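Local coordinates for protein 70 kDa peptidylprolyl isomerase, putative (Plasmodium falciparum, PDB 2FBN) that probably acts as an FK506-binding peptidylprolyl isomerase whose C-terminal tetratricopeptide repeat domain interacts with the C-terminal pentapeptide of Hsp90, at residues 139-144 against 163-168; 93-98 against 125-130; 86-91 against 115-120. All coordinates share one frame; numbering follows the deposited sequence.

Contact 1 of 3, residues 139-144 against 163-168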
ATOM      1  N   GLU A 139     -21.132  -8.571   2.206  1.00 22.29           N
ATOM      2  CA  GLU A 139     -22.041  -7.716   1.440  1.00 22.71           C
ATOM      3  C   GLU A 139     -21.291  -7.023   0.305  1.00 21.97           C
ATOM      4  O   GLU A 139     -21.772  -6.974  -0.821  1.00 22.46           O
ATOM      5  CB  GLU A 139     -22.726  -6.701   2.360  1.00 23.85           C
ATOM      6  CG  GLU A 139     -23.394  -7.373   3.537  1.00 28.72           C
ATOM      7  CD  GLU A 139     -24.885  -7.500   3.374  1.00 37.02           C
ATOM      8  OE1 GLU A 139     -25.611  -7.067   4.306  1.00 40.21           O
ATOM      9  OE2 GLU A 139     -25.331  -8.010   2.319  1.00 41.45           O
ATOM     10  N   GLU A 140     -20.094  -6.529   0.627  1.00 21.90           N
ATOM     11  CA  GLU A 140     -19.166  -5.960  -0.340  1.00 21.26           C
ATOM     12  C   GLU A 140     -18.872  -6.952  -1.463  1.00 21.15           C
ATOM     13  O   GLU A 140     -18.984  -6.618  -2.651  1.00 21.18           O
ATOM     14  CB  GLU A 140     -17.850  -5.556   0.340  1.00 22.50           C
ATOM     15  CG  GLU A 140     -17.988  -4.356   1.302  1.00 23.57           C
ATOM     16  CD  GLU A 140     -18.432  -4.705   2.750  1.00 29.35           C
ATOM     17  OE1 GLU A 140     -18.723  -5.885   3.109  1.00 28.05           O
ATOM     18  OE2 GLU A 140     -18.476  -3.737   3.556  1.00 31.32           O
ATOM     19  N   ALA A 141     -18.493  -8.161  -1.070  1.00 20.45           N
ATOM     20  CA  ALA A 141     -18.161  -9.211  -2.038  1.00 20.01           C
ATOM     21  C   ALA A 141     -19.343  -9.521  -2.962  1.00 20.04           C
ATOM     22  O   ALA A 141     -19.175  -9.694  -4.182  1.00 20.23           O
ATOM     23  CB  ALA A 141     -17.730 -10.458  -1.318  1.00 19.29           C
ATOM     24  N   LYS A 142     -20.537  -9.586  -2.387  1.00 21.33           N
ATOM     25  CA  LYS A 142     -21.721  -9.888  -3.194  1.00 22.41           C
ATOM     26  C   LYS A 142     -21.899  -8.830  -4.279  1.00 22.78           C
ATOM     27  O   LYS A 142     -22.219  -9.155  -5.428  1.00 22.87           O
ATOM     28  CB  LYS A 142     -22.958 -10.006  -2.305  1.00 22.92           C
ATOM     29  CG  LYS A 142     -24.208 -10.386  -3.082  1.00 24.93           C
ATOM     30  CD  LYS A 142     -25.356 -10.664  -2.156  1.00 28.23           C
ATOM     31  CE  LYS A 142     -26.635 -10.856  -2.960  1.00 31.37           C
ATOM     32  NZ  LYS A 142     -27.814 -10.843  -2.053  1.00 33.88           N
ATOM     33  N   GLU A 143     -21.691  -7.558  -3.917  1.00 22.55           N
ATOM     34  CA  GLU A 143     -21.799  -6.466  -4.898  1.00 23.16           C
ATOM     35  C   GLU A 143     -20.740  -6.582  -6.004  1.00 22.09           C
ATOM     36  O   GLU A 143     -21.056  -6.442  -7.186  1.00 22.13           O
ATOM     37  CB  GLU A 143     -21.702  -5.105  -4.194  1.00 24.38           C
ATOM     38  CG  GLU A 143     -22.891  -4.781  -3.278  1.00 27.93           C
ATOM     39  CD  GLU A 143     -23.122  -3.274  -3.110  1.00 33.99           C
ATOM     40  OE1 GLU A 143     -22.205  -2.473  -3.435  1.00 36.39           O
ATOM     41  OE2 GLU A 143     -24.232  -2.890  -2.650  1.00 37.93           O
ATOM     42  N   ASN A 144     -19.491  -6.841  -5.615  1.00 20.55           N
ATOM     43  CA  ASN A 144     -18.380  -6.976  -6.575  1.00 19.93           C
ATOM     44  C   ASN A 144     -18.698  -8.087  -7.563  1.00 19.75           C
ATOM     45  O   ASN A 144     -18.541  -7.928  -8.769  1.00 19.76           O
ATOM     46  CB  ASN A 144     -17.060  -7.387  -5.913  1.00 20.32           C
ATOM     47  CG  ASN A 144     -16.618  -6.468  -4.779  1.00 21.75           C
ATOM     48  OD1 ASN A 144     -16.011  -6.929  -3.821  1.00 23.62           O
ATOM     49  ND2 ASN A 144     -16.907  -5.182  -4.894  1.00 22.89           N
ATOM     50  N   GLU A 163     -21.917 -17.734  -6.142  1.00 20.77           N
ATOM     51  CA  GLU A 163     -22.692 -18.718  -5.402  1.00 21.80           C
ATOM     52  C   GLU A 163     -22.111 -18.970  -4.015  1.00 21.14           C
ATOM     53  O   GLU A 163     -22.852 -19.092  -3.045  1.00 21.53           O
ATOM     54  CB  GLU A 163     -22.802 -20.032  -6.190  1.00 22.01           C
ATOM     55  CG  GLU A 163     -23.583 -19.893  -7.495  1.00 24.88           C
ATOM     56  CD  GLU A 163     -25.042 -19.512  -7.272  1.00 30.07           C
ATOM     57  OE1 GLU A 163     -25.608 -19.842  -6.203  1.00 31.22           O
ATOM     58  OE2 GLU A 163     -25.623 -18.879  -8.177  1.00 34.45           O
ATOM     59  N   LEU A 164     -20.782 -19.026  -3.915  1.00 20.08           N
ATOM     60  CA  LEU A 164     -20.176 -19.272  -2.607  1.00 20.17           C
ATOM     61  C   LEU A 164     -20.466 -18.048  -1.718  1.00 20.65           C
ATOM     62  O   LEU A 164     -20.844 -18.187  -0.560  1.00 19.95           O
ATOM     63  CB  LEU A 164     -18.668 -19.503  -2.747  1.00 19.79           C
ATOM     64  CG  LEU A 164     -17.877 -19.721  -1.448  1.00 20.13           C
ATOM     65  CD1 LEU A 164     -18.453 -20.855  -0.610  1.00 20.36           C
ATOM     66  CD2 LEU A 164     -16.407 -19.975  -1.764  1.00 20.58           C
ATOM     67  N   CYS A 165     -20.311 -16.861  -2.296  1.00 21.26           N
ATOM     68  CA  CYS A 165     -20.572 -15.629  -1.547  1.00 21.84           C
ATOM     69  C   CYS A 165     -21.978 -15.621  -0.958  1.00 22.11           C
ATOM     70  O   CYS A 165     -22.162 -15.365   0.228  1.00 22.53           O
ATOM     71  CB  CYS A 165     -20.358 -14.399  -2.418  1.00 21.46           C
ATOM     72  SG  CYS A 165     -20.268 -12.905  -1.378  1.00 22.72           S
ATOM     73  N   VAL A 166     -22.969 -15.925  -1.793  1.00 22.66           N
ATOM     74  CA  VAL A 166     -24.378 -15.935  -1.361  1.00 23.89           C
ATOM     75  C   VAL A 166     -24.622 -17.005  -0.283  1.00 23.62           C
ATOM     76  O   VAL A 166     -25.340 -16.770   0.697  1.00 24.24           O
ATOM     77  CB  VAL A 166     -25.315 -16.103  -2.593  1.00 24.20           C
ATOM     78  CG1 VAL A 166     -26.762 -16.362  -2.171  1.00 26.27           C
ATOM     79  CG2 VAL A 166     -25.229 -14.865  -3.472  1.00 26.38           C
ATOM     80  N   ASN A 167     -23.988 -18.164  -0.457  1.00 23.31           N
ATOM     81  CA  ASN A 167     -24.031 -19.238   0.540  1.00 23.97           C
ATOM     82  C   ASN A 167     -23.491 -18.762   1.893  1.00 23.90           C
ATOM     83  O   ASN A 167     -24.121 -18.948   2.926  1.00 24.10           O
ATOM     84  CB  ASN A 167     -23.251 -20.457   0.027  1.00 24.44           C
ATOM     85  CG  ASN A 167     -23.256 -21.621   0.996  1.00 27.22           C
ATOM     86  OD1 ASN A 167     -22.487 -21.643   1.951  1.00 28.10           O
ATOM     87  ND2 ASN A 167     -24.107 -22.620   0.731  1.00 28.05           N
ATOM     88  N   LYS A 168     -22.305 -18.155   1.869  1.00 23.45           N
ATOM     89  CA  LYS A 168     -21.685 -17.596   3.059  1.00 24.11           C
ATOM     90  C   LYS A 168     -22.559 -16.538   3.729  1.00 25.29           C
ATOM     91  O   LYS A 168     -22.697 -16.533   4.956  1.00 26.05           O
ATOM     92  CB  LYS A 168     -20.339 -16.977   2.677  1.00 23.49           C
ATOM     93  CG  LYS A 168     -19.265 -18.012   2.392  1.00 22.29           C
ATOM     94  CD  LYS A 168     -17.935 -17.334   2.075  1.00 23.91           C
ATOM     95  CE  LYS A 168     -16.790 -18.318   2.112  1.00 26.74           C
ATOM     96  NZ  LYS A 168     -16.286 -18.512   3.505  1.00 28.40           N
TER
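Cys165 carries its SG anti to the backbone N (chi1 -166°), which brings the sulfur onto the backbone at Ala141 and Lys142. Lys142 has its CG likewise anti to N (chi1 -177°), and with every later torsion extended its chain runs out past Val166 instead of folding over the sulfur. The two helices are nearly antiparallel, with an angle of 152° between the directions of the short segments and axes 9.4 Å apart; the CA atoms of Lys142 and Cys165 lie 6.1 Å from each other.

The thiol sulfur is the centre of the contact. SG of Cys165 lies 3.5 Å from CB of Ala141 and equally close to the backbone N of Lys142, with CB of Lys142 4.1 Å from the same SG. Farther along the chain, CE of Lys142 passes 4.3 Å from CG2 of Val166, an aliphatic touch made by the methylene next to the amine. Leu145 of the same helix as Ala141 also packs on Cys165, and Met133 of helix 122-135 packs on Ala141, so the small residues sit where three helices meet. To one side, Glu139 forms a salt bridge with Arg173 near the end of helix 156-173.

This joins the second helix of the repeat 122-155 to the long helix that follows it. No hydrogen bond crosses between the segments: a small, polarisable sulfur packs against a methyl group and a helix backbone, the lysine adding its hydrocarbon chain. Without a directional bond, the fit rests on shape and close approach.

Contact 2 of 3, residues 93-98 against 125-130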
ATOM      1  N   ASN A  93      -1.917  -8.997 -10.959  1.00 17.08           N
ATOM      2  CA  ASN A  93      -1.122 -10.183 -10.637  1.00 17.64           C
ATOM      3  C   ASN A  93      -0.866 -10.266  -9.133  1.00 17.14           C
ATOM      4  O   ASN A  93      -0.927 -11.344  -8.548  1.00 17.04           O
ATOM      5  CB  ASN A  93       0.188 -10.234 -11.435  1.00 18.28           C
ATOM      6  CG  ASN A  93      -0.043 -10.298 -12.939  1.00 20.65           C
ATOM      7  OD1 ASN A  93      -1.155 -10.592 -13.394  1.00 25.22           O
ATOM      8  ND2 ASN A  93       0.990  -9.981 -13.716  1.00 23.73           N
ATOM      9  N   LEU A  94      -0.597  -9.126  -8.491  1.00 15.72           N
ATOM     10  CA  LEU A  94      -0.422  -9.150  -7.048  1.00 15.92           C
ATOM     11  C   LEU A  94      -1.713  -9.612  -6.352  1.00 15.61           C
ATOM     12  O   LEU A  94      -1.674 -10.389  -5.389  1.00 15.62           O
ATOM     13  CB  LEU A  94       0.015  -7.780  -6.544  1.00 16.12           C
ATOM     14  CG  LEU A  94       1.504  -7.450  -6.711  1.00 16.75           C
ATOM     15  CD1 LEU A  94       1.707  -5.976  -6.483  1.00 18.67           C
ATOM     16  CD2 LEU A  94       2.393  -8.300  -5.766  1.00 17.43           C
ATOM     17  N   ALA A  95      -2.858  -9.145  -6.842  1.00 15.97           N
ATOM     18  CA  ALA A  95      -4.124  -9.566  -6.227  1.00 17.25           C
ATOM     19  C   ALA A  95      -4.263 -11.093  -6.317  1.00 17.56           C
ATOM     20  O   ALA A  95      -4.581 -11.755  -5.323  1.00 18.36           O
ATOM     21  CB  ALA A  95      -5.288  -8.870  -6.877  1.00 17.63           C
ATOM     22  N   THR A  96      -3.992 -11.648  -7.499  1.00 18.04           N
ATOM     23  CA  THR A  96      -3.943 -13.115  -7.660  1.00 18.82           C
ATOM     24  C   THR A  96      -2.984 -13.786  -6.667  1.00 18.16           C
ATOM     25  O   THR A  96      -3.358 -14.739  -5.969  1.00 17.93           O
ATOM     26  CB  THR A  96      -3.573 -13.511  -9.101  1.00 19.65           C
ATOM     27  OG1 THR A  96      -4.450 -12.834 -10.017  1.00 22.53           O
ATOM     28  CG2 THR A  96      -3.678 -15.024  -9.286  1.00 21.19           C
ATOM     29  N   CYS A  97      -1.754 -13.273  -6.578  1.00 17.86           N
ATOM     30  CA  CYS A  97      -0.753 -13.838  -5.692  1.00 18.26           C
ATOM     31  C   CYS A  97      -1.255 -13.860  -4.261  1.00 18.36           C
ATOM     32  O   CYS A  97      -1.170 -14.851  -3.560  1.00 19.30           O
ATOM     33  CB  CYS A  97       0.562 -13.045  -5.771  1.00 18.93           C
ATOM     34  SG  CYS A  97       1.447 -13.337  -7.331  1.00 21.00           S
ATOM     35  N   TYR A  98      -1.810 -12.739  -3.832  1.00 17.51           N
ATOM     36  CA  TYR A  98      -2.255 -12.643  -2.456  1.00 17.76           C
ATOM     37  C   TYR A  98      -3.495 -13.510  -2.170  1.00 17.41           C
ATOM     38  O   TYR A  98      -3.609 -14.076  -1.086  1.00 17.73           O
ATOM     39  CB  TYR A  98      -2.474 -11.182  -2.115  1.00 17.73           C
ATOM     40  CG  TYR A  98      -1.183 -10.410  -1.912  1.00 17.18           C
ATOM     41  CD1 TYR A  98      -0.194 -10.869  -1.033  1.00 17.88           C
ATOM     42  CD2 TYR A  98      -0.974  -9.198  -2.576  1.00 15.78           C
ATOM     43  CE1 TYR A  98       0.989 -10.121  -0.810  1.00 19.31           C
ATOM     44  CE2 TYR A  98       0.195  -8.451  -2.356  1.00 18.42           C
ATOM     45  CZ  TYR A  98       1.162  -8.925  -1.486  1.00 19.58           C
ATOM     46  OH  TYR A  98       2.310  -8.173  -1.270  1.00 21.53           O
ATOM     47  N   LEU A 125     -12.518  -6.736 -10.430  1.00 19.22           N
ATOM     48  CA  LEU A 125     -13.762  -6.842  -9.661  1.00 19.23           C
ATOM     49  C   LEU A 125     -13.876  -8.257  -9.088  1.00 19.00           C
ATOM     50  O   LEU A 125     -14.228  -8.451  -7.912  1.00 18.90           O
ATOM     51  CB  LEU A 125     -14.971  -6.535 -10.555  1.00 19.85           C
ATOM     52  CG  LEU A 125     -15.393  -5.071 -10.708  1.00 22.50           C
ATOM     53  CD1 LEU A 125     -16.385  -4.949 -11.849  1.00 24.12           C
ATOM     54  CD2 LEU A 125     -15.985  -4.511  -9.393  1.00 25.00           C
ATOM     55  N   TYR A 126     -13.538  -9.245  -9.919  1.00 19.26           N
ATOM     56  CA  TYR A 126     -13.594 -10.647  -9.493  1.00 19.51           C
ATOM     57  C   TYR A 126     -12.613 -10.912  -8.341  1.00 18.83           C
ATOM     58  O   TYR A 126     -12.977 -11.463  -7.288  1.00 19.07           O
ATOM     59  CB  TYR A 126     -13.304 -11.579 -10.678  1.00 20.85           C
ATOM     60  CG  TYR A 126     -13.125 -13.009 -10.237  1.00 21.76           C
ATOM     61  CD1 TYR A 126     -14.201 -13.742  -9.727  1.00 23.24           C
ATOM     62  CD2 TYR A 126     -11.887 -13.628 -10.302  1.00 24.51           C
ATOM     63  CE1 TYR A 126     -14.037 -15.060  -9.300  1.00 23.08           C
ATOM     64  CE2 TYR A 126     -11.722 -14.936  -9.865  1.00 25.76           C
ATOM     65  CZ  TYR A 126     -12.808 -15.639  -9.372  1.00 23.08           C
ATOM     66  OH  TYR A 126     -12.621 -16.941  -8.949  1.00 26.00           O
ATOM     67  N   LYS A 127     -11.363 -10.497  -8.522  1.00 18.58           N
ATOM     68  CA  LYS A 127     -10.348 -10.746  -7.495  1.00 18.25           C
ATOM     69  C   LYS A 127     -10.664  -9.985  -6.198  1.00 18.27           C
ATOM     70  O   LYS A 127     -10.471 -10.506  -5.099  1.00 17.81           O
ATOM     71  CB  LYS A 127      -8.965 -10.381  -8.029  1.00 19.07           C
ATOM     72  CG  LYS A 127      -8.565 -11.264  -9.214  1.00 19.71           C
ATOM     73  CD  LYS A 127      -7.319 -10.727  -9.928  1.00 23.18           C
ATOM     74  CE  LYS A 127      -7.052 -11.487 -11.244  1.00 23.50           C
ATOM     75  NZ  LYS A 127      -7.005 -12.971 -11.057  1.00 26.24           N
ATOM     76  N   LEU A 128     -11.164  -8.761  -6.335  1.00 17.45           N
ATOM     77  CA  LEU A 128     -11.654  -8.000  -5.179  1.00 16.98           C
ATOM     78  C   LEU A 128     -12.817  -8.725  -4.487  1.00 16.61           C
ATOM     79  O   LEU A 128     -12.875  -8.826  -3.257  1.00 16.07           O
ATOM     80  CB  LEU A 128     -12.082  -6.594  -5.607  1.00 17.05           C
ATOM     81  CG  LEU A 128     -12.705  -5.726  -4.506  1.00 18.35           C
ATOM     82  CD1 LEU A 128     -11.761  -5.542  -3.320  1.00 21.04           C
ATOM     83  CD2 LEU A 128     -13.048  -4.389  -5.135  1.00 18.51           C
ATOM     84  N   GLY A 129     -13.753  -9.244  -5.282  1.00 16.17           N
ATOM     85  CA  GLY A 129     -14.854 -10.008  -4.712  1.00 16.84           C
ATOM     86  C   GLY A 129     -14.393 -11.228  -3.943  1.00 16.36           C
ATOM     87  O   GLY A 129     -14.833 -11.476  -2.818  1.00 16.40           O
ATOM     88  N   VAL A 130     -13.487 -12.007  -4.536  1.00 17.36           N
ATOM     89  CA  VAL A 130     -12.959 -13.196  -3.854  1.00 17.74           C
ATOM     90  C   VAL A 130     -12.296 -12.826  -2.519  1.00 16.68           C
ATOM     91  O   VAL A 130     -12.577 -13.416  -1.495  1.00 16.52           O
ATOM     92  CB  VAL A 130     -11.960 -13.936  -4.753  1.00 18.09           C
ATOM     93  CG1 VAL A 130     -11.209 -15.020  -3.970  1.00 20.14           C
ATOM     94  CG2 VAL A 130     -12.699 -14.531  -5.960  1.00 18.70           C
TER
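Both segments are regular helix, and they come nearest at Ala95 and Lys127, whose CA atoms are 6.5 Å apart. The contact belongs to the tetratricopeptide repeat array: helix 77-100 and helix 122-135 are the first helices of successive helical hairpins, packed side by side with helix 104-117 between them in sequence.

Lys127 spans the gap. Its first bonds run over the buried methyl of Ala95, and CB of Ala95 lies 4.1 Å from CD of Lys127. The chain then bends at its last torsion (chi4 -53°), turning the ammonium group onto the hydroxyl of Thr96, where NZ of Lys127 donates a hydrogen bond to OG1 of Thr96 at 2.8 Å. That oxygen stands beside the backbone N of its own residue (chi1 -52°) and is also hydrogen-bonded to the carbonyl of Leu92, one turn earlier, so the hydroxyl links the lysine to the helix backbone. Phe49 of helix 31-50 packs against Thr96 from the preceding hairpin. A weak hydrogen bond from Asn99 to the backbone O of Lys127 adds a second polar link between the two helices. CE of Lys127, next to the ammonium nitrogen, is 3.2 Å from OG1 of Thr96.

Contact 3 of 3, residues 86-91 against 115-120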
ATOM      1  N   ILE A  86       1.382  -1.284 -17.177  1.00 21.91           N
ATOM      2  CA  ILE A  86       2.235  -2.009 -16.242  1.00 20.92           C
ATOM      3  C   ILE A  86       1.616  -1.989 -14.839  1.00 20.08           C
ATOM      4  O   ILE A  86       1.652  -3.000 -14.142  1.00 19.39           O
ATOM      5  CB  ILE A  86       3.686  -1.452 -16.229  1.00 20.75           C
ATOM      6  CG1 ILE A  86       4.351  -1.699 -17.594  1.00 21.78           C
ATOM      7  CG2 ILE A  86       4.530  -2.070 -15.109  1.00 20.54           C
ATOM      8  CD1 ILE A  86       5.512  -0.743 -17.870  1.00 22.33           C
ATOM      9  N   GLU A  87       1.045  -0.851 -14.442  1.00 19.98           N
ATOM     10  CA  GLU A  87       0.394  -0.751 -13.125  1.00 20.79           C
ATOM     11  C   GLU A  87      -0.824  -1.665 -13.016  1.00 20.60           C
ATOM     12  O   GLU A  87      -1.013  -2.340 -11.992  1.00 20.13           O
ATOM     13  CB  GLU A  87       0.017   0.685 -12.806  1.00 21.15           C
ATOM     14  CG  GLU A  87       1.259   1.540 -12.538  1.00 24.38           C
ATOM     15  CD  GLU A  87       0.977   2.899 -11.922  1.00 28.26           C
ATOM     16  OE1 GLU A  87      -0.060   3.520 -12.244  1.00 30.05           O
ATOM     17  OE2 GLU A  87       1.850   3.356 -11.151  1.00 30.42           O
ATOM     18  N   ILE A  88      -1.636  -1.701 -14.069  1.00 20.62           N
ATOM     19  CA  ILE A  88      -2.779  -2.637 -14.089  1.00 20.70           C
ATOM     20  C   ILE A  88      -2.326  -4.091 -13.962  1.00 20.61           C
ATOM     21  O   ILE A  88      -2.855  -4.848 -13.134  1.00 19.84           O
ATOM     22  CB  ILE A  88      -3.643  -2.431 -15.359  1.00 20.72           C
ATOM     23  CG1 ILE A  88      -4.396  -1.091 -15.258  1.00 20.98           C
ATOM     24  CG2 ILE A  88      -4.558  -3.646 -15.575  1.00 20.85           C
ATOM     25  CD1 ILE A  88      -5.049  -0.647 -16.552  1.00 22.81           C
ATOM     26  N   SER A  89      -1.327  -4.483 -14.752  1.00 20.76           N
ATOM     27  CA  SER A  89      -0.829  -5.864 -14.732  1.00 20.98           C
ATOM     28  C   SER A  89      -0.221  -6.272 -13.390  1.00 20.25           C
ATOM     29  O   SER A  89      -0.546  -7.332 -12.841  1.00 19.93           O
ATOM     30  CB  SER A  89       0.197  -6.088 -15.840  1.00 21.55           C
ATOM     31  OG  SER A  89      -0.433  -5.969 -17.098  1.00 25.53           O
ATOM     32  N   CYS A  90       0.672  -5.435 -12.880  1.00 19.19           N
ATOM     33  CA  CYS A  90       1.310  -5.707 -11.601  1.00 18.38           C
ATOM     34  C   CYS A  90       0.280  -5.805 -10.479  1.00 17.17           C
ATOM     35  O   CYS A  90       0.344  -6.714  -9.652  1.00 18.31           O
ATOM     36  CB  CYS A  90       2.279  -4.581 -11.265  1.00 18.47           C
ATOM     37  SG  CYS A  90       3.780  -4.717 -12.250  1.00 20.36           S
ATOM     38  N   ASN A  91      -0.647  -4.851 -10.415  1.00 17.23           N
ATOM     39  CA  ASN A  91      -1.637  -4.910  -9.339  1.00 16.95           C
ATOM     40  C   ASN A  91      -2.614  -6.082  -9.464  1.00 17.17           C
ATOM     41  O   ASN A  91      -2.987  -6.686  -8.454  1.00 17.46           O
ATOM     42  CB  ASN A  91      -2.358  -3.588  -9.181  1.00 17.40           C
ATOM     43  CG  ASN A  91      -1.490  -2.560  -8.481  1.00 18.46           C
ATOM     44  OD1 ASN A  91      -1.168  -2.702  -7.283  1.00 19.38           O
ATOM     45  ND2 ASN A  91      -1.111  -1.526  -9.208  1.00 19.53           N
ATOM     46  N   LEU A 115      -8.854  -0.956  -9.961  1.00 21.40           N
ATOM     47  CA  LEU A 115     -10.155  -0.333 -10.183  1.00 23.02           C
ATOM     48  C   LEU A 115     -10.111   1.187 -10.164  1.00 24.67           C
ATOM     49  O   LEU A 115     -10.883   1.838 -10.880  1.00 24.38           O
ATOM     50  CB  LEU A 115     -11.183  -0.885  -9.195  1.00 22.91           C
ATOM     51  CG  LEU A 115     -11.561  -2.342  -9.485  1.00 22.53           C
ATOM     52  CD1 LEU A 115     -12.412  -2.907  -8.351  1.00 23.77           C
ATOM     53  CD2 LEU A 115     -12.240  -2.515 -10.870  1.00 24.38           C
ATOM     54  N   LYS A 116      -9.197   1.743  -9.374  1.00 25.76           N
ATOM     55  CA  LYS A 116      -8.970   3.195  -9.369  1.00 28.29           C
ATOM     56  C   LYS A 116      -8.448   3.670 -10.723  1.00 28.29           C
ATOM     57  O   LYS A 116      -8.745   4.790 -11.143  1.00 29.12           O
ATOM     58  CB  LYS A 116      -8.022   3.605  -8.235  1.00 27.75           C
ATOM     59  CG  LYS A 116      -8.572   3.295  -6.829  1.00 29.50           C
ATOM     60  CD  LYS A 116      -7.769   3.975  -5.719  1.00 30.86           C
ATOM     61  CE  LYS A 116      -7.947   3.262  -4.366  1.00 34.80           C
ATOM     62  NZ  LYS A 116      -6.988   2.102  -4.189  1.00 34.12           N
ATOM     63  N   ILE A 117      -7.689   2.812 -11.401  1.00 28.89           N
ATOM     64  CA  ILE A 117      -7.048   3.127 -12.687  1.00 30.55           C
ATOM     65  C   ILE A 117      -7.917   2.725 -13.891  1.00 31.08           C
ATOM     66  O   ILE A 117      -7.886   3.375 -14.952  1.00 31.18           O
ATOM     67  CB  ILE A 117      -5.661   2.421 -12.809  1.00 30.39           C
ATOM     68  CG1 ILE A 117      -4.696   2.941 -11.745  1.00 31.39           C
ATOM     69  CG2 ILE A 117      -5.070   2.612 -14.203  1.00 32.39           C
ATOM     70  CD1 ILE A 117      -3.396   2.100 -11.602  1.00 30.71           C
ATOM     71  N   ASP A 118      -8.685   1.652 -13.724  1.00 31.63           N
ATOM     72  CA  ASP A 118      -9.449   1.055 -14.808  1.00 33.06           C
ATOM     73  C   ASP A 118     -10.766   0.569 -14.207  1.00 33.54           C
ATOM     74  O   ASP A 118     -10.893  -0.597 -13.788  1.00 33.13           O
ATOM     75  CB  ASP A 118      -8.650  -0.092 -15.451  1.00 33.15           C
ATOM     76  CG  ASP A 118      -9.378  -0.753 -16.625  1.00 35.36           C
ATOM     77  OD1 ASP A 118     -10.293  -0.129 -17.217  1.00 37.97           O
ATOM     78  OD2 ASP A 118      -9.026  -1.910 -16.949  1.00 35.14           O
ATOM     79  N   LYS A 119     -11.727   1.491 -14.139  1.00 34.36           N
ATOM     80  CA  LYS A 119     -13.018   1.233 -13.500  1.00 35.14           C
ATOM     81  C   LYS A 119     -13.730   0.055 -14.147  1.00 34.96           C
ATOM     82  O   LYS A 119     -13.777  -0.053 -15.366  1.00 35.43           O
ATOM     83  CB  LYS A 119     -13.920   2.475 -13.528  1.00 35.72           C
ATOM     84  CG  LYS A 119     -15.296   2.228 -12.906  1.00 37.76           C
ATOM     85  CD  LYS A 119     -15.852   3.445 -12.196  1.00 41.86           C
ATOM     86  CE  LYS A 119     -16.761   3.021 -11.039  1.00 43.63           C
ATOM     87  NZ  LYS A 119     -16.953   4.126 -10.045  1.00 44.84           N
ATOM     88  N   ASN A 120     -14.263  -0.833 -13.317  1.00 35.13           N
ATOM     89  CA  ASN A 120     -14.992  -2.002 -13.804  1.00 35.17           C
ATOM     90  C   ASN A 120     -14.135  -3.009 -14.584  1.00 33.74           C
ATOM     91  O   ASN A 120     -14.674  -3.824 -15.339  1.00 34.83           O
ATOM     92  CB  ASN A 120     -16.231  -1.582 -14.620  1.00 36.21           C
ATOM     93  CG  ASN A 120     -17.227  -0.770 -13.806  1.00 38.78           C
ATOM     94  OD1 ASN A 120     -17.148  -0.707 -12.572  1.00 42.76           O
ATOM     95  ND2 ASN A 120     -18.169  -0.131 -14.498  1.00 40.92           N
TER
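Ile88 and Ile117 meet obliquely, the ethyl arm of the first against the methyl branch of the second. CG1 of Ile88 lies 3.9 Å from CG2 of Ile117, and the terminal CD1 of Ile88 reaches the same methyl of Ile117 at 4.0 Å. In Ile117 the two branches divide the work. CG2, anti to the backbone N, faces Ile88, whereas the longer arm, with CG1 beside N (chi1 -64°), carries CD1 across to Glu87.

There the side chains cross at about a right angle. CD1 of Ile117 is 3.9 Å from CB of Glu87 and 3.7 Å from OE1 of Glu87, so the methyl touches both the base of the glutamate and one carboxylate oxygen. Phe68 and Leu65 also pack on this glutamate.

Asp118 adds the second perpendicular crossing. CB of Asp118 is 3.8 Å from CD1 of Ile88, so CD1 of Ile88 touches two neighbouring residues, Asp118 and Ile117, at once. The carboxylate has a polar partner beyond the contact, its OD2 being hydrogen-bonded to ND2 of Asn121, a residue that the Ile88 side chain also touches.

Within helix 77-100, Asn91 folds back on the preceding turn. ND2 of Asn91 donates to O of Glu87 at 2.9 Å, with an angle of 140° at the hydrogen and the donor above the carbonyl plane. The backbone N of Asn91 reaches the same oxygen from the opposite face, so two donors grip it, while OD1 of Asn91 is held by His110 of helix 104-117.

Helix 104-117 closes on helix 77-100 here just as the chain leaves it for the turn into helix 122-135, a pairing typical of the two antiparallel helices of a tetratricopeptide repeat hairpin.

Taken as contact 3, then 2, then 1, the contacts step along the helical stack. Contact 3 pairs the two helices of one hairpin, contact 2 joins that hairpin to the next through their first helices, and contact 1 ties the second helix of the later hairpin to helix 156-173. Contacts 2 and 3 share helix 77-100; their centres are 11 Å apart, and CD2 of Leu128 meets CD1 of Leu115 at 3.6 Å. Contacts 1 and 2, 15 Å apart between centres, touch where CB of Ala141 lies 3.4 Å from O of Gly129. Contacts 1 and 3 do not touch, with centres 22 Å apart and nearest atoms about 6 Å, so contact 2 connects them.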